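Pumilio homolog 23 (Arabidopsis thaliana, PDB 5WZJ) binds RNA in a sequence-specific way through pumilio repeats, recognising an 18S rRNA sequence, and probably regulates translation and mRNA stability. Local coordinates at residues A[419-425]-A[461-467]; A[493-497]-A[523-528]; A[500-506]-A[534-540]; A[509-514]-A[543-548]. All blocks are in the same frame, centred on the assembly; numbering follows the deposited sequence.

How the interactions relate
All four contacts lie toward the C-terminal end of the PUF superhelix, on one side of the chain's centre. Interaction 1 closes before the others open; interactions 2, 3 and 4 interleave, each first segment preceding all three second segments. Interactions 2 and 3 share helix 496-501, and interactions 3 and 4 share helix 503-514; their centres lie 11 to 13 Å apart, whereas that of interaction 1 is 18 to 22 Å away. Leu528 CD1 meets Leu548 CD2 at 3.7 Å, joining interactions 2 and 4. Interaction 1 meets A3 of chain B, interaction 3 G2 and G1, interaction 4 G1, while interaction 2 stands about 9 Å from the RNA at its nearest atom.

Interaction 1 of 4, residues A[419-425]-A[461-467]; sequences WAPGAKM and ETAKDSS. With nucleotides of chain B.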
# COMPACT_ATOMS: atom_id res chain seq x y z
N TRP A 419 13.23 24.41 -14.79
CA TRP A 419 13.84 23.14 -14.42
C TRP A 419 14.30 23.25 -12.97
O TRP A 419 14.40 24.36 -12.42
CB TRP A 419 15.02 22.80 -15.35
CG TRP A 419 15.47 21.36 -15.34
CD1 TRP A 419 16.65 20.87 -14.83
CD2 TRP A 419 14.76 20.23 -15.86
NE1 TRP A 419 16.71 19.51 -14.99
CE2 TRP A 419 15.56 19.09 -15.63
CE3 TRP A 419 13.53 20.07 -16.50
CZ2 TRP A 419 15.17 17.81 -16.01
CZ3 TRP A 419 13.14 18.79 -16.88
CH2 TRP A 419 13.96 17.68 -16.63
N ALA A 420 14.59 22.10 -12.35
CA ALA A 420 15.19 22.03 -11.01
C ALA A 420 16.45 21.18 -11.09
O ALA A 420 16.42 19.98 -10.76
CB ALA A 420 14.20 21.47 -9.99
N PRO A 421 17.57 21.76 -11.52
CA PRO A 421 18.76 20.95 -11.82
C PRO A 421 19.21 20.11 -10.63
O PRO A 421 19.36 20.62 -9.51
CB PRO A 421 19.81 21.99 -12.22
CG PRO A 421 19.03 23.21 -12.60
CD PRO A 421 17.82 23.20 -11.72
N GLY A 422 19.40 18.82 -10.87
CA GLY A 422 19.84 17.89 -9.85
C GLY A 422 18.79 17.42 -8.88
O GLY A 422 19.05 16.48 -8.12
N ALA A 423 17.60 18.02 -8.88
CA ALA A 423 16.61 17.71 -7.85
C ALA A 423 15.95 16.36 -8.11
O ALA A 423 15.83 15.91 -9.25
CB ALA A 423 15.54 18.80 -7.78
N LYS A 424 15.52 15.72 -7.03
CA LYS A 424 14.72 14.52 -7.14
C LYS A 424 13.35 14.89 -7.71
O LYS A 424 12.73 15.86 -7.27
CB LYS A 424 14.58 13.84 -5.78
CG LYS A 424 13.72 12.58 -5.79
CD LYS A 424 14.33 11.47 -6.64
CE LYS A 424 13.37 10.30 -6.81
NZ LYS A 424 12.07 10.75 -7.42
N MET A 425 12.89 14.15 -8.71
CA MET A 425 11.60 14.47 -9.31
C MET A 425 10.44 14.07 -8.40
O MET A 425 10.58 13.26 -7.48
CB MET A 425 11.47 13.80 -10.68
CG MET A 425 12.34 14.51 -11.70
SD MET A 425 12.45 13.69 -13.29
CE MET A 425 13.38 14.94 -14.20
N GLU A 461 18.46 13.57 -17.90
CA GLU A 461 18.23 13.77 -16.47
C GLU A 461 16.97 13.06 -16.00
O GLU A 461 16.93 12.51 -14.89
CB GLU A 461 18.15 15.26 -16.15
CG GLU A 461 19.46 15.99 -16.26
CD GLU A 461 20.43 15.59 -15.17
OE1 GLU A 461 20.35 16.19 -14.08
OE2 GLU A 461 21.24 14.67 -15.41
N THR A 462 15.91 13.09 -16.82
CA THR A 462 14.67 12.40 -16.46
C THR A 462 14.90 10.90 -16.37
O THR A 462 14.45 10.24 -15.42
CB THR A 462 13.58 12.71 -17.49
OG1 THR A 462 13.42 14.13 -17.60
CG2 THR A 462 12.23 12.05 -17.08
N ALA A 463 15.63 10.34 -17.34
CA ALA A 463 15.89 8.90 -17.35
C ALA A 463 16.71 8.46 -16.15
O ALA A 463 16.55 7.34 -15.67
CB ALA A 463 16.61 8.51 -18.64
N LYS A 464 17.58 9.33 -15.65
CA LYS A 464 18.41 9.01 -14.50
C LYS A 464 17.68 9.15 -13.18
O LYS A 464 18.27 8.89 -12.13
CB LYS A 464 19.65 9.90 -14.47
CG LYS A 464 20.56 9.73 -15.69
CD LYS A 464 21.76 10.67 -15.63
CE LYS A 464 22.47 10.70 -16.97
NZ LYS A 464 23.64 11.62 -17.00
N ASP A 465 16.42 9.58 -13.20
CA ASP A 465 15.64 9.76 -11.98
C ASP A 465 14.75 8.53 -11.80
O ASP A 465 14.12 8.07 -12.75
CB ASP A 465 14.79 11.03 -12.07
CG ASP A 465 13.99 11.29 -10.80
OD1 ASP A 465 12.93 10.65 -10.60
OD2 ASP A 465 14.41 12.15 -10.01
N SER A 466 14.71 8.01 -10.57
CA SER A 466 13.98 6.76 -10.33
C SER A 466 12.47 6.93 -10.49
O SER A 466 11.77 5.92 -10.71
CB SER A 466 14.31 6.22 -8.93
OG SER A 466 13.94 7.15 -7.93
N SER A 467 11.94 8.15 -10.40
CA SER A 467 10.56 8.41 -10.78
C SER A 467 10.42 8.83 -12.24
O SER A 467 9.52 8.35 -12.95
CB SER A 467 9.95 9.49 -9.87
OG SER A 467 10.02 9.10 -8.51
P A B 3 12.13 0.93 -5.08
OP1 A B 3 12.71 0.76 -3.71
OP2 A B 3 10.92 0.16 -5.48
O5' A B 3 11.85 2.48 -5.28
C5' A B 3 12.87 3.45 -5.07
C4' A B 3 12.39 4.84 -5.41
O4' A B 3 12.12 4.92 -6.84
C3' A B 3 11.08 5.28 -4.76
O3' A B 3 11.27 5.78 -3.45
C2' A B 3 10.54 6.32 -5.73
O2' A B 3 11.16 7.59 -5.54
C1' A B 3 11.01 5.76 -7.08
N9 A B 3 9.97 4.98 -7.77
C8 A B 3 9.95 3.63 -7.99
N7 A B 3 8.89 3.24 -8.68
C5 A B 3 8.19 4.43 -8.93
C6 A B 3 7.00 4.71 -9.61
N6 A B 3 6.24 3.78 -10.19
N1 A B 3 6.59 6.01 -9.68
C2 A B 3 7.34 6.95 -9.10
N3 A B 3 8.48 6.80 -8.43
C4 A B 3 8.85 5.51 -8.38
O HOH W 1 18.34 17.56 -13.49
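This is a mixed polar and apolar contact between a loop and a helix end, at the RNA-binding side of a pumilio repeat in the PUF superhelix: the loop 419-425, ahead of helix 427-436, docks on the C-terminal end of helix 456-463 and the turn after it. Asp465 OD2 accepts from Met425 N at 2.8 Å, nearly straight at 167°, and OD1 takes a capping bond from Ser467 N at 2.7 Å; the first donor comes on the syn side, the second on the anti side, both tilted out of the carboxylate plane. These two amides hold the carboxylate from both segments, and Gly468 N is a further donor to OD1. Met425, extended beyond CG, runs its thioether past Asp465 CB and sets CE against Thr462, whose OG1 is bonded to Tyr458 O. That same hydroxyl lies in the plane of the Trp419 indole, at the ring edge near CH2. One water bridges Trp419 NE1, Gly422 N and Glu461 OE1, though the last leg is suspiciously short.

Lys424 bends at chi2 (65°) and chi4 (57°), which curls its ammonium back over the turn. There NZ donates to Met425 O and, at 2.8 Å, to Ser467 OG, with a weak salt bridge to Asp465 OD1 at 3.3 Å. Ser466 OG donates to O4' of A3 of chain B, and Ser467 OG to its N3 at 2.8 Å.

Interaction 2 of 4, residues A[493-497]-A[523-528]; sequences RGHFG and AIASEL
Glu527 OE1 accepts from Gly494 N at 2.8 Å, with an N-H...O angle of 167°. The other oxygen, OE2, takes Phe496 N at 2.8 Å, a more bent bond at 138° that meets the oxygen nearly along its C-O axis. The carboxylate thus spans the turn on both sides of the N-cap residue His495 and grips the first turn of helix 496-501, where the helix dipole would probably favour its negative charge. With CG anti to the carbonyl carbon (chi1 -70°) and the chain extended beyond it, Glu527 reaches those amides from the neighbouring helix. Replacing it with an alanine would probably leave the amides of Gly494 and Phe496 without these acceptors and let the turn shift.

Beside this, Ile524 CG1 stands over the centre of the Phe496 ring in a CH-pi contact, 3.5 Å from the centroid, while Glu527 CD sits at the ring edge. Farther out, Ala523 CB lies over one face of the Arg493 guanidinium, toward its rim. This packing joins helices 496-501 and 518-530; helix 503-514 touches Phe496 through Cys512 and Ile524 through Val509 and Phe513.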
# COMPACT_ATOMS: atom_id res chain seq x y z
N ARG A 493 21.16 9.02 -26.68
CA ARG A 493 22.43 8.49 -27.18
C ARG A 493 23.60 9.15 -26.48
O ARG A 493 23.58 10.35 -26.19
CB ARG A 493 22.55 8.71 -28.70
CG ARG A 493 21.66 7.78 -29.53
CD ARG A 493 22.06 7.78 -31.01
NE ARG A 493 23.39 7.22 -31.24
CZ ARG A 493 23.85 6.86 -32.44
NH1 ARG A 493 23.07 7.00 -33.52
NH2 ARG A 493 25.07 6.36 -32.58
N GLY A 494 24.63 8.36 -26.20
CA GLY A 494 25.74 8.83 -25.41
C GLY A 494 25.54 8.67 -23.92
O GLY A 494 26.48 8.92 -23.15
N HIS A 495 24.35 8.26 -23.47
CA HIS A 495 24.08 8.13 -22.05
C HIS A 495 23.61 6.75 -21.66
O HIS A 495 23.29 6.53 -20.48
CB HIS A 495 23.05 9.18 -21.60
CG HIS A 495 23.58 10.57 -21.65
ND1 HIS A 495 23.48 11.36 -22.78
CD2 HIS A 495 24.26 11.30 -20.74
CE1 HIS A 495 24.05 12.53 -22.55
NE2 HIS A 495 24.54 12.52 -21.32
N PHE A 496 23.53 5.82 -22.60
CA PHE A 496 23.03 4.50 -22.24
C PHE A 496 23.99 3.79 -21.29
O PHE A 496 23.54 3.01 -20.44
CB PHE A 496 22.77 3.68 -23.50
CG PHE A 496 21.59 4.18 -24.29
CD1 PHE A 496 20.29 3.96 -23.83
CD2 PHE A 496 21.78 4.89 -25.47
CE1 PHE A 496 19.19 4.43 -24.55
CE2 PHE A 496 20.67 5.36 -26.20
CZ PHE A 496 19.39 5.12 -25.74
N GLY A 497 25.29 4.05 -21.41
CA GLY A 497 26.24 3.43 -20.50
C GLY A 497 26.00 3.84 -19.06
O GLY A 497 25.88 2.99 -18.17
N ALA A 523 23.82 0.84 -31.45
CA ALA A 523 24.38 1.96 -30.71
C ALA A 523 24.28 1.75 -29.20
O ALA A 523 25.25 1.98 -28.47
CB ALA A 523 23.68 3.26 -31.12
N ILE A 524 23.13 1.28 -28.72
CA ILE A 524 22.99 0.98 -27.29
C ILE A 524 23.96 -0.12 -26.87
O ILE A 524 24.61 -0.03 -25.82
CB ILE A 524 21.54 0.59 -26.96
CG1 ILE A 524 20.59 1.78 -27.10
CG2 ILE A 524 21.45 -0.00 -25.54
CD1 ILE A 524 19.12 1.37 -27.16
N ALA A 525 24.05 -1.18 -27.67
CA ALA A 525 24.93 -2.29 -27.32
C ALA A 525 26.38 -1.83 -27.27
O ALA A 525 27.15 -2.23 -26.38
CB ALA A 525 24.76 -3.43 -28.33
N SER A 526 26.77 -0.97 -28.21
CA SER A 526 28.11 -0.41 -28.22
C SER A 526 28.40 0.40 -26.96
O SER A 526 29.51 0.36 -26.42
CB SER A 526 28.27 0.44 -29.48
OG SER A 526 29.57 0.99 -29.58
N GLU A 527 27.40 1.15 -26.48
CA GLU A 527 27.62 1.96 -25.28
C GLU A 527 27.75 1.09 -24.03
O GLU A 527 28.58 1.36 -23.16
CB GLU A 527 26.49 2.98 -25.12
CG GLU A 527 26.55 4.07 -26.18
CD GLU A 527 25.52 5.18 -25.95
OE1 GLU A 527 24.95 5.68 -26.94
OE2 GLU A 527 25.29 5.55 -24.78
N LEU A 528 26.94 0.03 -23.92
CA LEU A 528 27.07 -0.86 -22.77
C LEU A 528 28.40 -1.60 -22.79
O LEU A 528 28.97 -1.90 -21.74
CB LEU A 528 25.92 -1.87 -22.72
CG LEU A 528 24.49 -1.32 -22.63
CD1 LEU A 528 23.55 -2.37 -22.08
CD2 LEU A 528 24.45 -0.05 -21.81
O HOH W 2 25.60 5.84 -29.29

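Interaction 3 of 4, residues A[500-506]-A[534-540]; sequences SLHTSGS and DLSKTKQ. With nucleotides of chain B.
Gln540 runs from the RNA into the end of helix 496-501. Its CB touches N3 of G1 of chain B at 3.4 Å, and CG, placed between the backbone N and the carbonyl carbon (chi1 70°), packs on Ser506 OG. A bend at chi2 (-78°) then turns the amide away from the base. CD lies near the carbonyl oxygens of Ser500 and His502, and OE1 approaches Thr503 CA. At the tip NE2 donates to Ser500 O at 2.9 Å and 169°, in the carbonyl plane on a lone pair; that oxygen lies close to the amide plane. A second, weak bond from NE2 reaches Leu501 O at 3.1 Å. A leucine in its place would probably leave Ser500 O, and the weakly bonded Leu501 O, without this donor and loosen the hold on the helix end.

Ser506 OG, besides donating to Thr503 O, accepts from G1 of chain B N2 at 2.6 Å, while Ser504 OG accepts from G2 of chain B N2. Leu535 CD1 rests on Ser500 and Leu501 CD2 lies against Leu535 CB. Helix 532-537 is thereby held to helix 496-501 at its junction with helix 503-514, and in helix 541-547 Leu544 touches Ser500 and Ser506 and Leu545 touches Leu535.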
# COMPACT_ATOMS: atom_id res chain seq x y z
N SER A 500 22.73 2.40 -17.68
CA SER A 500 22.73 0.98 -17.35
C SER A 500 23.27 0.74 -15.95
O SER A 500 22.88 -0.25 -15.30
CB SER A 500 23.55 0.19 -18.38
OG SER A 500 24.94 0.43 -18.21
N LEU A 501 24.14 1.63 -15.46
CA LEU A 501 24.70 1.49 -14.13
C LEU A 501 23.70 1.87 -13.04
O LEU A 501 23.82 1.38 -11.91
CB LEU A 501 25.96 2.34 -14.02
CG LEU A 501 26.98 2.08 -15.13
CD1 LEU A 501 28.21 2.98 -15.01
CD2 LEU A 501 27.39 0.62 -15.14
N HIS A 502 22.72 2.73 -13.35
CA HIS A 502 21.61 2.99 -12.44
C HIS A 502 20.74 1.76 -12.28
O HIS A 502 20.48 1.02 -13.23
CB HIS A 502 20.74 4.14 -12.96
CG HIS A 502 21.28 5.51 -12.67
ND1 HIS A 502 22.35 6.05 -13.35
CD2 HIS A 502 20.87 6.47 -11.81
CE1 HIS A 502 22.59 7.27 -12.90
NE2 HIS A 502 21.70 7.55 -11.97
N THR A 503 20.26 1.54 -11.05
CA THR A 503 19.32 0.46 -10.81
C THR A 503 18.02 0.68 -11.58
O THR A 503 17.48 -0.24 -12.21
CB THR A 503 19.03 0.34 -9.31
OG1 THR A 503 20.25 0.54 -8.57
CG2 THR A 503 18.46 -1.02 -8.99
N SER A 504 17.49 1.91 -11.52
CA SER A 504 16.27 2.24 -12.24
C SER A 504 16.54 2.41 -13.73
O SER A 504 15.83 1.84 -14.57
CB SER A 504 15.65 3.52 -11.65
OG SER A 504 14.66 4.06 -12.51
N GLY A 505 17.57 3.19 -14.08
CA GLY A 505 17.92 3.46 -15.46
C GLY A 505 18.16 2.22 -16.30
O GLY A 505 17.98 2.26 -17.53
N SER A 506 18.56 1.11 -15.67
CA SER A 506 18.84 -0.10 -16.43
C SER A 506 17.57 -0.66 -17.07
O SER A 506 17.61 -1.18 -18.19
CB SER A 506 19.50 -1.15 -15.54
OG SER A 506 18.60 -1.71 -14.60
N ASP A 534 32.28 -2.30 -15.27
CA ASP A 534 31.50 -1.72 -14.18
C ASP A 534 30.08 -2.29 -14.13
O ASP A 534 29.53 -2.50 -13.04
CB ASP A 534 31.48 -0.20 -14.31
CG ASP A 534 32.80 0.44 -13.94
OD1 ASP A 534 33.43 -0.03 -12.97
OD2 ASP A 534 33.22 1.41 -14.62
N LEU A 535 29.48 -2.55 -15.29
CA LEU A 535 28.09 -2.99 -15.33
C LEU A 535 27.93 -4.39 -14.73
O LEU A 535 26.93 -4.67 -14.06
CB LEU A 535 27.56 -2.96 -16.77
CG LEU A 535 26.11 -3.37 -17.04
CD1 LEU A 535 25.12 -2.50 -16.25
CD2 LEU A 535 25.81 -3.31 -18.54
N SER A 536 28.89 -5.28 -14.97
CA SER A 536 28.79 -6.63 -14.41
C SER A 536 28.90 -6.62 -12.89
O SER A 536 28.47 -7.59 -12.25
CB SER A 536 29.87 -7.53 -14.99
OG SER A 536 31.15 -6.99 -14.73
N LYS A 537 29.44 -5.55 -12.31
CA LYS A 537 29.53 -5.44 -10.85
C LYS A 537 28.17 -5.16 -10.22
O LYS A 537 27.95 -5.53 -9.06
CB LYS A 537 30.53 -4.35 -10.47
N THR A 538 27.25 -4.53 -10.95
CA THR A 538 25.99 -4.09 -10.37
C THR A 538 25.00 -5.25 -10.25
O THR A 538 25.22 -6.35 -10.78
CB THR A 538 25.37 -2.97 -11.21
OG1 THR A 538 24.92 -3.50 -12.47
CG2 THR A 538 26.39 -1.88 -11.48
N LYS A 539 23.90 -5.00 -9.53
CA LYS A 539 22.91 -6.04 -9.29
C LYS A 539 22.17 -6.42 -10.57
O LYS A 539 21.88 -7.60 -10.81
CB LYS A 539 21.91 -5.59 -8.22
N GLN A 540 21.86 -5.43 -11.41
CA GLN A 540 21.11 -5.64 -12.64
C GLN A 540 22.00 -6.00 -13.83
O GLN A 540 21.49 -6.58 -14.80
CB GLN A 540 20.32 -4.37 -12.97
CG GLN A 540 21.19 -3.18 -13.41
CD GLN A 540 21.89 -2.44 -12.27
OE1 GLN A 540 21.85 -2.86 -11.11
NE2 GLN A 540 22.54 -1.33 -12.60
O5' G B 1 15.49 -8.47 -7.92
C5' G B 1 16.64 -7.87 -7.32
C4' G B 1 17.03 -6.59 -8.03
O4' G B 1 17.54 -6.91 -9.35
C3' G B 1 15.91 -5.59 -8.28
O3' G B 1 15.65 -4.77 -7.15
C2' G B 1 16.43 -4.81 -9.49
O2' G B 1 17.37 -3.82 -9.08
C1' G B 1 17.18 -5.89 -10.27
N9 G B 1 16.35 -6.49 -11.33
C8 G B 1 15.45 -7.52 -11.22
N7 G B 1 14.85 -7.82 -12.34
C5 G B 1 15.39 -6.92 -13.26
C6 G B 1 15.13 -6.75 -14.65
O6 G B 1 14.34 -7.39 -15.36
N1 G B 1 15.89 -5.72 -15.19
C2 G B 1 16.79 -4.94 -14.50
N2 G B 1 17.43 -3.99 -15.21
N3 G B 1 17.05 -5.09 -13.20
C4 G B 1 16.32 -6.09 -12.65
P G B 2 14.14 -4.42 -6.69
OP1 G B 2 14.12 -4.30 -5.21
OP2 G B 2 13.20 -5.32 -7.39
O5' G B 2 13.91 -2.94 -7.25
C5' G B 2 14.93 -1.96 -7.16
C4' G B 2 14.47 -0.66 -7.79
O4' G B 2 14.29 -0.82 -9.21
C3' G B 2 13.14 -0.12 -7.29
O3' G B 2 13.34 0.63 -6.10
C2' G B 2 12.63 0.73 -8.46
O2' G B 2 13.07 2.08 -8.33
C1' G B 2 13.34 0.10 -9.68
N9 G B 2 12.43 -0.57 -10.64
C8 G B 2 11.72 -1.75 -10.55
N7 G B 2 11.04 -2.01 -11.65
C5 G B 2 11.32 -0.94 -12.49
C6 G B 2 10.89 -0.63 -13.82
O6 G B 2 10.13 -1.28 -14.54
N1 G B 2 11.43 0.56 -14.28
C2 G B 2 12.28 1.38 -13.58
N2 G B 2 12.70 2.48 -14.19
N3 G B 2 12.70 1.11 -12.35
C4 G B 2 12.18 -0.05 -11.88

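Interaction 4 of 4, residues A[509-514]-A[543-548]; sequences VEKCFD and YLLRKL. With nucleotides of chain B.
Val509 opens the contact by touching Leu544 and Leu548 with CG1, at 4.4 Å from each CD2, a loose apolar approach. One residue on, Glu510 reaches both the protein partner helix and the RNA. Its CG packs on Leu544 CD1 at 3.5 Å, and the Lys547 side chain crosses it at about a right angle, meeting it with CD. OE2 accepts from Tyr543 OH at 2.9 Å, the hydroxyl coming from above the carboxylate plane; the Tyr543 ring is turned 71° against the carboxylate, although its atoms are poorly ordered. OE1 takes two donors of G1 of chain B, N1 at 2.9 Å and N2 at 3.1 Å, so one oxygen serves the guanine's Watson-Crick edge while the other accepts from the tyrosine.

The Phe513 ring leaves the helix opposite its own amide nitrogen (chi1 -172°), which turns it to the partner helix, where Leu548 CG sits over its centre in a CH-pi contact 3.6 Å from the centroid. At the end of the segment Asp514 OD2 receives Lys547 NZ in a salt bridge of 2.9 Å, on the syn side of the carboxylate. The Lys547 ammonium is also near Glu510 OE2, which probably tempers the charge there. The axes of 509-514 and 543-547 run 11.3 Å apart and 11° from parallel, the side-by-side stacking of RNA-facing helices by which pumilio repeats build their superhelix and read a base.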
# COMPACT_ATOMS: atom_id res chain seq x y z
N VAL A 509 17.09 1.36 -20.20
CA VAL A 509 17.93 0.88 -21.31
C VAL A 509 17.26 -0.30 -22.01
O VAL A 509 17.18 -0.35 -23.24
CB VAL A 509 19.33 0.51 -20.80
CG1 VAL A 509 20.15 -0.11 -21.92
CG2 VAL A 509 20.03 1.74 -20.24
N GLU A 510 16.78 -1.26 -21.22
CA GLU A 510 16.08 -2.42 -21.75
C GLU A 510 14.90 -2.03 -22.62
O GLU A 510 14.67 -2.62 -23.68
CB GLU A 510 15.54 -3.26 -20.60
CG GLU A 510 16.32 -4.45 -20.20
CD GLU A 510 15.70 -5.06 -18.96
OE1 GLU A 510 15.97 -4.54 -17.85
OE2 GLU A 510 14.90 -6.01 -19.12
N LYS A 511 14.08 -1.10 -22.14
CA LYS A 511 12.85 -0.78 -22.85
C LYS A 511 13.12 0.10 -24.06
O LYS A 511 12.40 -0.00 -25.06
CB LYS A 511 11.85 -0.15 -21.87
CG LYS A 511 11.58 -1.11 -20.70
CD LYS A 511 10.43 -0.71 -19.82
CE LYS A 511 10.29 -1.70 -18.66
NZ LYS A 511 9.22 -1.31 -17.70
N CYS A 512 14.14 0.95 -24.00
CA CYS A 512 14.61 1.62 -25.21
C CYS A 512 15.09 0.60 -26.23
O CYS A 512 14.69 0.64 -27.41
CB CYS A 512 15.74 2.60 -24.89
SG CYS A 512 15.21 4.09 -24.03
N PHE A 513 15.95 -0.32 -25.80
CA PHE A 513 16.48 -1.34 -26.70
C PHE A 513 15.35 -2.09 -27.39
O PHE A 513 15.35 -2.27 -28.62
CB PHE A 513 17.39 -2.30 -25.92
CG PHE A 513 18.14 -3.27 -26.79
CD1 PHE A 513 17.57 -4.48 -27.15
CD2 PHE A 513 19.42 -2.98 -27.23
CE1 PHE A 513 18.26 -5.39 -27.94
CE2 PHE A 513 20.12 -3.88 -28.02
CZ PHE A 513 19.54 -5.09 -28.38
N ASP A 514 14.35 -2.51 -26.62
CA ASP A 514 13.24 -3.27 -27.19
C ASP A 514 12.46 -2.47 -28.22
O ASP A 514 11.93 -3.04 -29.19
CB ASP A 514 12.30 -3.74 -26.08
CG ASP A 514 12.84 -4.96 -25.33
OD1 ASP A 514 13.82 -5.57 -25.81
OD2 ASP A 514 12.28 -5.30 -24.27
N TYR A 543 21.90 -9.41 -15.71
CA TYR A 543 20.68 -9.63 -16.48
C TYR A 543 20.65 -8.74 -17.73
O TYR A 543 20.17 -9.17 -18.78
CB TYR A 543 19.46 -9.39 -15.61
CG TYR A 543 18.20 -9.26 -16.43
CD1 TYR A 543 17.56 -10.39 -16.93
CD2 TYR A 543 17.67 -8.02 -16.72
CE1 TYR A 543 16.40 -10.27 -17.70
CE2 TYR A 543 16.52 -7.89 -17.49
CZ TYR A 543 15.89 -9.01 -17.98
OH TYR A 543 14.74 -8.87 -18.73
N LEU A 544 21.12 -7.50 -17.62
CA LEU A 544 21.16 -6.63 -18.78
C LEU A 544 22.13 -7.16 -19.84
O LEU A 544 21.81 -7.20 -21.03
CB LEU A 544 21.57 -5.22 -18.35
CG LEU A 544 21.19 -4.11 -19.31
CD1 LEU A 544 19.71 -4.21 -19.56
CD2 LEU A 544 21.53 -2.76 -18.72
N LEU A 545 23.32 -7.58 -19.41
CA LEU A 545 24.31 -8.09 -20.34
C LEU A 545 23.81 -9.34 -21.07
O LEU A 545 24.09 -9.51 -22.26
CB LEU A 545 25.63 -8.38 -19.61
CG LEU A 545 26.41 -7.15 -19.10
CD1 LEU A 545 27.51 -7.55 -18.13
CD2 LEU A 545 27.00 -6.36 -20.26
N ARG A 546 23.05 -10.19 -20.37
CA ARG A 546 22.53 -11.41 -20.98
C ARG A 546 21.36 -11.11 -21.92
O ARG A 546 21.28 -11.68 -23.02
CB ARG A 546 22.09 -12.40 -19.90
CG ARG A 546 23.15 -13.41 -19.47
CD ARG A 546 22.60 -14.42 -18.46
NE ARG A 546 22.51 -13.88 -17.09
CZ ARG A 546 21.38 -13.54 -16.48
NH1 ARG A 546 21.41 -13.06 -15.24
NH2 ARG A 546 20.21 -13.68 -17.10
N LYS A 547 20.44 -10.24 -21.51
CA LYS A 547 19.26 -9.98 -22.32
C LYS A 547 19.61 -9.29 -23.63
O LYS A 547 18.96 -9.54 -24.65
CB LYS A 547 18.27 -9.13 -21.52
CG LYS A 547 16.92 -8.88 -22.20
CD LYS A 547 16.20 -7.71 -21.52
CE LYS A 547 14.72 -7.65 -21.85
NZ LYS A 547 14.44 -6.86 -23.08
N LEU A 548 20.60 -8.40 -23.63
CA LEU A 548 21.06 -7.75 -24.85
C LEU A 548 22.20 -8.50 -25.53
O LEU A 548 22.66 -8.07 -26.58
CB LEU A 548 21.49 -6.30 -24.55
CG LEU A 548 20.38 -5.24 -24.50
CD1 LEU A 548 19.26 -5.62 -23.55
CD2 LEU A 548 20.93 -3.86 -24.14
O5' G B 1 15.49 -8.47 -7.92
C5' G B 1 16.64 -7.87 -7.32
C4' G B 1 17.03 -6.59 -8.03
O4' G B 1 17.54 -6.91 -9.35
C3' G B 1 15.91 -5.59 -8.28
O3' G B 1 15.65 -4.77 -7.15
C2' G B 1 16.43 -4.81 -9.49
O2' G B 1 17.37 -3.82 -9.08
C1' G B 1 17.18 -5.89 -10.27
N9 G B 1 16.35 -6.49 -11.33
C8 G B 1 15.45 -7.52 -11.22
N7 G B 1 14.85 -7.82 -12.34
C5 G B 1 15.39 -6.92 -13.26
C6 G B 1 15.13 -6.75 -14.65
O6 G B 1 14.34 -7.39 -15.36
N1 G B 1 15.89 -5.72 -15.19
C2 G B 1 16.79 -4.94 -14.50
N2 G B 1 17.43 -3.99 -15.21
N3 G B 1 17.05 -5.09 -13.20
C4 G B 1 16.32 -6.09 -12.65